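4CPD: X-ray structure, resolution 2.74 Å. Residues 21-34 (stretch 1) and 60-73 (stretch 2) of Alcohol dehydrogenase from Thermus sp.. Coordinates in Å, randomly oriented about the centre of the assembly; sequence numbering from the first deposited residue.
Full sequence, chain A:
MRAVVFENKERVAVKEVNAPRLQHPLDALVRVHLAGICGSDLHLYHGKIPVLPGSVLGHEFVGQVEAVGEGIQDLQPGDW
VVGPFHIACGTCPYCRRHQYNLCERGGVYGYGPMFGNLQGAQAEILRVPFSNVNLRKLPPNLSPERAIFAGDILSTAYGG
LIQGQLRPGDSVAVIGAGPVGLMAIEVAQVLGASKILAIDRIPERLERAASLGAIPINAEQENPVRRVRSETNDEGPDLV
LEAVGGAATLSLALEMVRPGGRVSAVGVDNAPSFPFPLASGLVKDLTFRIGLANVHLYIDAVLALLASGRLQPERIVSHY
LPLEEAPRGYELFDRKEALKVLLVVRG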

ATOM      1  N   ARG A  21     -25.528  -2.773  32.584  1.00 52.17           N
ATOM      2  CA  ARG A  21     -26.637  -3.703  32.331  1.00 59.26           C
ATOM      3  C   ARG A  21     -26.849  -3.915  30.820  1.00 55.75           C
ATOM      4  O   ARG A  21     -26.380  -3.137  29.996  1.00 55.45           O
ATOM      5  CB  ARG A  21     -27.960  -3.180  32.976  1.00 63.64           C
ATOM      6  CG  ARG A  21     -27.896  -2.762  34.466  1.00 64.28           C
ATOM      7  CD  ARG A  21     -29.275  -2.530  35.105  1.00 62.87           C
ATOM      8  N   LEU A  22     -27.563  -4.970  30.458  1.00 55.60           N
ATOM      9  CA  LEU A  22     -27.949  -5.169  29.055  1.00 61.98           C
ATOM     10  C   LEU A  22     -28.867  -4.028  28.596  1.00 61.93           C
ATOM     11  O   LEU A  22     -29.780  -3.664  29.313  1.00 67.87           O
ATOM     12  CB  LEU A  22     -28.675  -6.509  28.871  1.00 60.76           C
ATOM     13  CG  LEU A  22     -27.948  -7.807  29.228  1.00 62.34           C
ATOM     14  CD1 LEU A  22     -28.889  -8.992  29.017  1.00 63.46           C
ATOM     15  CD2 LEU A  22     -26.673  -7.988  28.412  1.00 61.45           C
ATOM     16  N   GLN A  23     -28.611  -3.465  27.422  1.00 59.41           N
ATOM     17  CA  GLN A  23     -29.411  -2.361  26.892  1.00 58.03           C
ATOM     18  C   GLN A  23     -29.906  -2.570  25.480  1.00 59.95           C
ATOM     19  O   GLN A  23     -30.657  -1.735  24.974  1.00 64.20           O
ATOM     20  CB  GLN A  23     -28.580  -1.094  26.846  1.00 58.59           C
ATOM     21  CG  GLN A  23     -27.969  -0.684  28.165  1.00 61.29           C
ATOM     22  CD  GLN A  23     -26.926   0.404  27.969  1.00 65.58           C
ATOM     23  OE1 GLN A  23     -26.868   1.034  26.911  1.00 65.83           O
ATOM     24  NE2 GLN A  23     -26.074   0.605  28.967  1.00 68.30           N
ATOM     25  N   HIS A  24     -29.484  -3.661  24.844  1.00 59.71           N
ATOM     26  CA  HIS A  24     -29.784  -3.919  23.439  1.00 57.24           C
ATOM     27  C   HIS A  24     -29.829  -5.437  23.236  1.00 52.70           C
ATOM     28  O   HIS A  24     -29.110  -6.155  23.898  1.00 61.73           O
ATOM     29  CB  HIS A  24     -28.713  -3.239  22.578  1.00 52.91           C
ATOM     30  CG  HIS A  24     -28.994  -3.295  21.114  1.00 50.92           C
ATOM     31  ND1 HIS A  24     -28.516  -4.304  20.309  1.00 51.30           N
ATOM     32  CD2 HIS A  24     -29.721  -2.482  20.310  1.00 51.65           C
ATOM     33  CE1 HIS A  24     -28.933  -4.113  19.070  1.00 55.12           C
ATOM     34  NE2 HIS A  24     -29.669  -3.013  19.044  1.00 53.64           N
ATOM     35  N   PRO A  25     -30.679  -5.949  22.347  1.00 51.64           N
ATOM     36  CA  PRO A  25     -30.764  -7.433  22.247  1.00 53.64           C
ATOM     37  C   PRO A  25     -29.499  -8.220  21.765  1.00 54.41           C
ATOM     38  O   PRO A  25     -29.498  -9.466  21.739  1.00 52.34           O
ATOM     39  CB  PRO A  25     -31.897  -7.649  21.225  1.00 52.75           C
ATOM     40  CG  PRO A  25     -32.584  -6.344  21.062  1.00 49.03           C
ATOM     41  CD  PRO A  25     -31.635  -5.265  21.455  1.00 49.17           C
ATOM     42  N   LEU A  26     -28.466  -7.505  21.341  1.00 51.64           N
ATOM     43  CA  LEU A  26     -27.234  -8.116  20.879  1.00 46.53           C
ATOM     44  C   LEU A  26     -26.086  -7.820  21.841  1.00 46.89           C
ATOM     45  O   LEU A  26     -24.928  -8.155  21.571  1.00 54.51           O
ATOM     46  CB  LEU A  26     -26.894  -7.631  19.472  1.00 44.19           C
ATOM     47  CG  LEU A  26     -27.834  -8.066  18.353  1.00 41.42           C
ATOM     48  CD1 LEU A  26     -27.407  -7.531  17.002  1.00 37.37           C
ATOM     49  CD2 LEU A  26     -27.927  -9.574  18.282  1.00 44.82           C
ATOM     50  N   ASP A  27     -26.408  -7.230  22.982  1.00 45.66           N
ATOM     51  CA  ASP A  27     -25.423  -7.033  24.047  1.00 47.91           C
ATOM     52  C   ASP A  27     -25.038  -8.351  24.754  1.00 47.49           C
ATOM     53  O   ASP A  27     -25.782  -9.327  24.788  1.00 50.16           O
ATOM     54  CB  ASP A  27     -25.946  -6.030  25.093  1.00 47.35           C
ATOM     55  CG  ASP A  27     -25.813  -4.593  24.648  1.00 50.00           C
ATOM     56  OD1 ASP A  27     -25.423  -4.354  23.480  1.00 46.28           O
ATOM     57  OD2 ASP A  27     -26.084  -3.698  25.475  1.00 60.46           O
ATOM     58  N   ALA A  28     -23.845  -8.367  25.301  1.00 44.62           N
ATOM     59  CA  ALA A  28     -23.465  -9.366  26.267  1.00 41.60           C
ATOM     60  C   ALA A  28     -22.672  -8.692  27.377  1.00 39.13           C
ATOM     61  O   ALA A  28     -22.023  -7.658  27.189  1.00 32.85           O
ATOM     62  CB  ALA A  28     -22.633 -10.458  25.617  1.00 46.35           C
ATOM     63  N   LEU A  29     -22.781  -9.274  28.554  1.00 41.08           N
ATOM     64  CA  LEU A  29     -22.014  -8.838  29.683  1.00 41.78           C
ATOM     65  C   LEU A  29     -20.973  -9.887  29.924  1.00 40.63           C
ATOM     66  O   LEU A  29     -21.259 -11.078  29.824  1.00 38.24           O
ATOM     67  CB  LEU A  29     -22.895  -8.704  30.907  1.00 46.78           C
ATOM     68  CG  LEU A  29     -24.009  -7.652  30.894  1.00 49.94           C
ATOM     69  CD1 LEU A  29     -24.520  -7.431  32.318  1.00 51.21           C
ATOM     70  CD2 LEU A  29     -23.536  -6.326  30.310  1.00 51.49           C
ATOM     71  N   VAL A  30     -19.767  -9.441  30.240  1.00 42.22           N
ATOM     72  CA  VAL A  30     -18.632 -10.317  30.399  1.00 42.63           C
ATOM     73  C   VAL A  30     -18.006 -10.102  31.760  1.00 43.48           C
ATOM     74  O   VAL A  30     -17.642  -8.989  32.113  1.00 40.73           O
ATOM     75  CB  VAL A  30     -17.575 -10.069  29.307  1.00 43.02           C
ATOM     76  CG1 VAL A  30     -16.305 -10.859  29.588  1.00 41.52           C
ATOM     77  CG2 VAL A  30     -18.131 -10.439  27.943  1.00 43.93           C
ATOM     78  N   ARG A  31     -17.873 -11.195  32.506  1.00 47.08           N
ATOM     79  CA  ARG A  31     -17.122 -11.198  33.742  1.00 47.02           C
ATOM     80  C   ARG A  31     -15.630 -11.285  33.414  1.00 44.63           C
ATOM     81  O   ARG A  31     -15.072 -12.355  33.138  1.00 45.41           O
ATOM     82  CB  ARG A  31     -17.577 -12.345  34.658  1.00 52.16           C
ATOM     83  CG  ARG A  31     -17.307 -12.111  36.151  1.00 55.93           C
ATOM     84  CD  ARG A  31     -17.623 -13.364  36.964  1.00 57.57           C
ATOM     85  N   VAL A  32     -14.978 -10.135  33.442  1.00 42.32           N
ATOM     86  CA  VAL A  32     -13.570 -10.086  33.092  1.00 43.83           C
ATOM     87  C   VAL A  32     -12.725 -10.836  34.111  1.00 47.40           C
ATOM     88  O   VAL A  32     -12.819 -10.608  35.315  1.00 42.95           O
ATOM     89  CB  VAL A  32     -13.007  -8.658  33.049  1.00 43.75           C
ATOM     90  CG1 VAL A  32     -11.555  -8.691  32.567  1.00 41.25           C
ATOM     91  CG2 VAL A  32     -13.843  -7.742  32.158  1.00 47.05           C
ATOM     92  N   HIS A  33     -11.842 -11.676  33.591  1.00 52.91           N
ATOM     93  CA  HIS A  33     -10.883 -12.465  34.378  1.00 49.33           C
ATOM     94  C   HIS A  33      -9.486 -11.816  34.326  1.00 45.08           C
ATOM     95  O   HIS A  33      -8.832 -11.665  35.343  1.00 44.03           O
ATOM     96  CB  HIS A  33     -10.883 -13.847  33.749  1.00 53.50           C
ATOM     97  CG  HIS A  33     -10.129 -14.879  34.500  1.00 61.72           C
ATOM     98  ND1 HIS A  33      -8.908 -15.363  34.073  1.00 67.98           N
ATOM     99  CD2 HIS A  33     -10.443 -15.572  35.616  1.00 71.99           C
ATOM    100  CE1 HIS A  33      -8.496 -16.304  34.903  1.00 69.45           C
ATOM    101  NE2 HIS A  33      -9.406 -16.445  35.853  1.00 73.22           N
ATOM    102  N   LEU A  34      -9.036 -11.435  33.129  1.00 44.30           N
ATOM    103  CA  LEU A  34      -7.748 -10.755  32.947  1.00 41.64           C
ATOM    104  C   LEU A  34      -7.967  -9.556  32.076  1.00 40.74           C
ATOM    105  O   LEU A  34      -8.810  -9.592  31.148  1.00 34.52           O
ATOM    106  CB  LEU A  34      -6.711 -11.639  32.238  1.00 45.12           C
ATOM    107  CG  LEU A  34      -6.101 -12.799  32.999  1.00 48.74           C
ATOM    108  CD1 LEU A  34      -5.431 -13.801  32.064  1.00 51.13           C
ATOM    109  CD2 LEU A  34      -5.104 -12.237  33.998  1.00 50.12           C
ATOM    110  N   GLU A  60      -8.182  -4.441  26.535  1.00 37.66           N
ATOM    111  CA  GLU A  60      -7.703  -5.801  26.445  1.00 38.63           C
ATOM    112  C   GLU A  60      -8.348  -6.697  27.532  1.00 38.48           C
ATOM    113  O   GLU A  60      -8.198  -6.405  28.713  1.00 36.39           O
ATOM    114  CB  GLU A  60      -6.226  -5.807  26.639  1.00 39.72           C
ATOM    115  CG  GLU A  60      -5.401  -5.227  25.509  1.00 39.82           C
ATOM    116  CD  GLU A  60      -3.940  -5.170  25.926  1.00 41.32           C
ATOM    117  OE1 GLU A  60      -3.596  -4.370  26.811  1.00 41.65           O
ATOM    118  OE2 GLU A  60      -3.118  -5.935  25.414  1.00 48.20           O
ATOM    119  N   PHE A  61      -9.060  -7.757  27.120  1.00 36.16           N
ATOM    120  CA  PHE A  61      -9.734  -8.622  28.070  1.00 38.59           C
ATOM    121  C   PHE A  61      -9.925 -10.058  27.620  1.00 42.99           C
ATOM    122  O   PHE A  61      -9.980 -10.372  26.426  1.00 44.70           O
ATOM    123  CB  PHE A  61     -11.103  -8.062  28.374  1.00 38.86           C
ATOM    124  CG  PHE A  61     -12.070  -8.179  27.236  1.00 36.02           C
ATOM    125  CD1 PHE A  61     -12.040  -7.289  26.203  1.00 35.82           C
ATOM    126  CD2 PHE A  61     -12.997  -9.182  27.212  1.00 36.71           C
ATOM    127  CE1 PHE A  61     -12.922  -7.401  25.150  1.00 38.77           C
ATOM    128  CE2 PHE A  61     -13.893  -9.310  26.169  1.00 38.10           C
ATOM    129  CZ  PHE A  61     -13.851  -8.424  25.129  1.00 38.59           C
ATOM    130  N   VAL A  62     -10.048 -10.918  28.619  1.00 44.56           N
ATOM    131  CA  VAL A  62     -10.584 -12.269  28.455  1.00 45.11           C
ATOM    132  C   VAL A  62     -11.429 -12.566  29.685  1.00 41.54           C
ATOM    133  O   VAL A  62     -11.083 -12.161  30.798  1.00 38.36           O
ATOM    134  CB  VAL A  62      -9.450 -13.325  28.296  1.00 44.22           C
ATOM    135  CG1 VAL A  62      -8.429 -13.191  29.417  1.00 40.44           C
ATOM    136  CG2 VAL A  62     -10.033 -14.741  28.195  1.00 41.42           C
ATOM    137  N   GLY A  63     -12.533 -13.261  29.496  1.00 40.82           N
ATOM    138  CA  GLY A  63     -13.419 -13.538  30.623  1.00 42.83           C
ATOM    139  C   GLY A  63     -14.523 -14.491  30.289  1.00 39.97           C
ATOM    140  O   GLY A  63     -14.460 -15.187  29.299  1.00 39.32           O
ATOM    141  N   GLN A  64     -15.542 -14.507  31.133  1.00 45.50           N
ATOM    142  CA  GLN A  64     -16.733 -15.375  30.942  1.00 47.64           C
ATOM    143  C   GLN A  64     -18.023 -14.581  30.815  1.00 47.65           C
ATOM    144  O   GLN A  64     -18.204 -13.524  31.448  1.00 45.74           O
ATOM    145  CB  GLN A  64     -16.903 -16.311  32.116  1.00 46.36           C
ATOM    146  CG  GLN A  64     -15.860 -17.392  32.185  1.00 52.96           C
ATOM    147  CD  GLN A  64     -15.990 -18.212  33.453  1.00 53.82           C
ATOM    148  OE1 GLN A  64     -15.701 -17.718  34.546  1.00 53.67           O
ATOM    149  NE2 GLN A  64     -16.441 -19.463  33.320  1.00 50.59           N
ATOM    150  N   VAL A  65     -18.932 -15.119  30.016  1.00 46.46           N
ATOM    151  CA  VAL A  65     -20.182 -14.447  29.737  1.00 48.36           C
ATOM    152  C   VAL A  65     -21.049 -14.448  31.000  1.00 48.20           C
ATOM    153  O   VAL A  65     -21.275 -15.473  31.573  1.00 48.07           O
ATOM    154  CB  VAL A  65     -20.904 -15.171  28.592  1.00 48.91           C
ATOM    155  CG1 VAL A  65     -22.294 -14.604  28.340  1.00 53.73           C
ATOM    156  CG2 VAL A  65     -20.090 -15.077  27.323  1.00 47.87           C
ATOM    157  N   GLU A  66     -21.524 -13.300  31.439  1.00 49.17           N
ATOM    158  CA  GLU A  66     -22.517 -13.253  32.509  1.00 54.04           C
ATOM    159  C   GLU A  66     -23.935 -13.405  31.945  1.00 52.06           C
ATOM    160  O   GLU A  66     -24.725 -14.201  32.422  1.00 51.42           O
ATOM    161  CB  GLU A  66     -22.428 -11.924  33.226  1.00 64.31           C
ATOM    162  CG  GLU A  66     -23.064 -11.908  34.607  1.00 75.40           C
ATOM    163  CD  GLU A  66     -22.095 -12.361  35.691  1.00 81.45           C
ATOM    164  OE1 GLU A  66     -21.903 -13.580  35.834  1.00 86.46           O
ATOM    165  OE2 GLU A  66     -21.513 -11.505  36.400  1.00 87.40           O
ATOM    166  N   ALA A  67     -24.234 -12.623  30.918  1.00 52.78           N
ATOM    167  CA  ALA A  67     -25.563 -12.582  30.327  1.00 56.21           C
ATOM    168  C   ALA A  67     -25.515 -12.136  28.868  1.00 56.84           C
ATOM    169  O   ALA A  67     -24.537 -11.540  28.430  1.00 57.53           O
ATOM    170  CB  ALA A  67     -26.436 -11.631  31.120  1.00 56.86           C
ATOM    171  N   VAL A  68     -26.583 -12.433  28.135  1.00 56.98           N
ATOM    172  CA  VAL A  68     -26.718 -12.067  26.726  1.00 60.04           C
ATOM    173  C   VAL A  68     -28.136 -11.546  26.376  1.00 58.39           C
ATOM    174  O   VAL A  68     -29.138 -11.981  26.927  1.00 60.32           O
ATOM    175  CB  VAL A  68     -26.392 -13.268  25.804  1.00 64.15           C
ATOM    176  CG1 VAL A  68     -24.922 -13.667  25.922  1.00 64.45           C
ATOM    177  CG2 VAL A  68     -27.319 -14.453  26.089  1.00 66.40           C
ATOM    178  N   GLY A  69     -28.213 -10.620  25.433  1.00 53.93           N
ATOM    179  CA  GLY A  69     -29.492 -10.165  24.933  1.00 51.13           C
ATOM    180  C   GLY A  69     -30.289 -11.249  24.223  1.00 50.70           C
ATOM    181  O   GLY A  69     -29.739 -12.251  23.754  1.00 48.82           O
ATOM    182  N   GLU A  70     -31.594 -11.012  24.105  1.00 54.61           N
ATOM    183  CA  GLU A  70     -32.517 -11.975  23.497  1.00 54.68           C
ATOM    184  C   GLU A  70     -32.093 -12.361  22.077  1.00 56.07           C
ATOM    185  O   GLU A  70     -32.600 -13.346  21.562  1.00 59.62           O
ATOM    186  CB  GLU A  70     -33.966 -11.431  23.423  1.00 55.48           C
ATOM    187  CG  GLU A  70     -34.577 -10.906  24.724  1.00 57.17           C
ATOM    188  N   GLY A  71     -31.195 -11.594  21.446  1.00 51.33           N
ATOM    189  CA  GLY A  71     -30.814 -11.829  20.055  1.00 53.60           C
ATOM    190  C   GLY A  71     -29.581 -12.688  19.822  1.00 56.44           C
ATOM    191  O   GLY A  71     -29.204 -12.963  18.674  1.00 52.11           O
ATOM    192  N   ILE A  72     -28.959 -13.121  20.910  1.00 64.42           N
ATOM    193  CA  ILE A  72     -27.708 -13.883  20.838  1.00 72.22           C
ATOM    194  C   ILE A  72     -27.988 -15.394  20.831  1.00 68.72           C
ATOM    195  O   ILE A  72     -28.687 -15.916  21.714  1.00 55.55           O
ATOM    196  CB  ILE A  72     -26.741 -13.486  21.993  1.00 71.27           C
ATOM    197  CG1 ILE A  72     -26.423 -11.983  21.942  1.00 67.60           C
ATOM    198  CG2 ILE A  72     -25.438 -14.270  21.935  1.00 74.87           C
ATOM    199  CD1 ILE A  72     -25.795 -11.500  20.644  1.00 67.11           C
ATOM    200  N   GLN A  73     -27.420 -16.068  19.824  1.00 72.96           N
ATOM    201  CA  GLN A  73     -27.647 -17.503  19.576  1.00 72.83           C
ATOM    202  C   GLN A  73     -26.542 -18.382  20.200  1.00 71.74           C
ATOM    203  O   GLN A  73     -26.817 -19.264  21.015  1.00 70.59           O
ATOM    204  CB  GLN A  73     -27.754 -17.750  18.061  1.00 63.74           C
TER

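The contact is an antiparallel pairing of two strands, carried mostly by backbone hydrogen bonds and closed at one end by two facing turns. Leu22 opens it from a loop: its CB points toward stretch 2, and CD1 lies 4.2 Å from Ala67 CB, where it covers the small Ala67. From His24 to Asp27 the chain makes a type I turn, facing a second type I turn from Gly69 to Ile72. Pro25 O accepts from Gly71 N at 2.7 Å, and Asp27 O from Gly69 N at 2.8 Å. Both glycines are placed where a CB would collide with Pro25 O, so the turns can pack backbone to backbone. Leu26 points away at CB, yet its end returns, putting CD2 3.7 Å from Ile72 CD1.

In the strand, Ala28 pairs with Val68, itself partly exposed, on the face that Val30 shares with Val65; Ala28 CB meets Val68 CG1 at 4.0 Å. Leu29, on the other face, donates from N to Ala67 O (2.9 Å) and accepts at O from Glu66 N (2.8 Å). A bulge here shifts the register by one residue, and Glu66, the extra residue, is exposed yet points its CB toward stretch 1, 4.0 Å from Leu29 CB. Arg31 continues the ladder, its N to Gln64 O at 2.6 Å and Gln64 N to its O at 3.0 Å; these two polar residues sit at partly exposed positions, Arg31 being modelled only to CD.

Beta-branched Val32 suits a buried strand position, its CG1 4.3 Å from Phe61 CB, while its CA lies 4.2 Å from Gly63 CA; a CB on Gly63 would strike Arg31 O. At the second bulge Val62 O accepts twice, from His33 N at 2.9 Å and Leu34 N at 3.2 Å. Leu34 O takes Val62 N at 3.1 Å, and Leu34 CB packs 3.6 Å from Val62 CG1, a buried apolar finish.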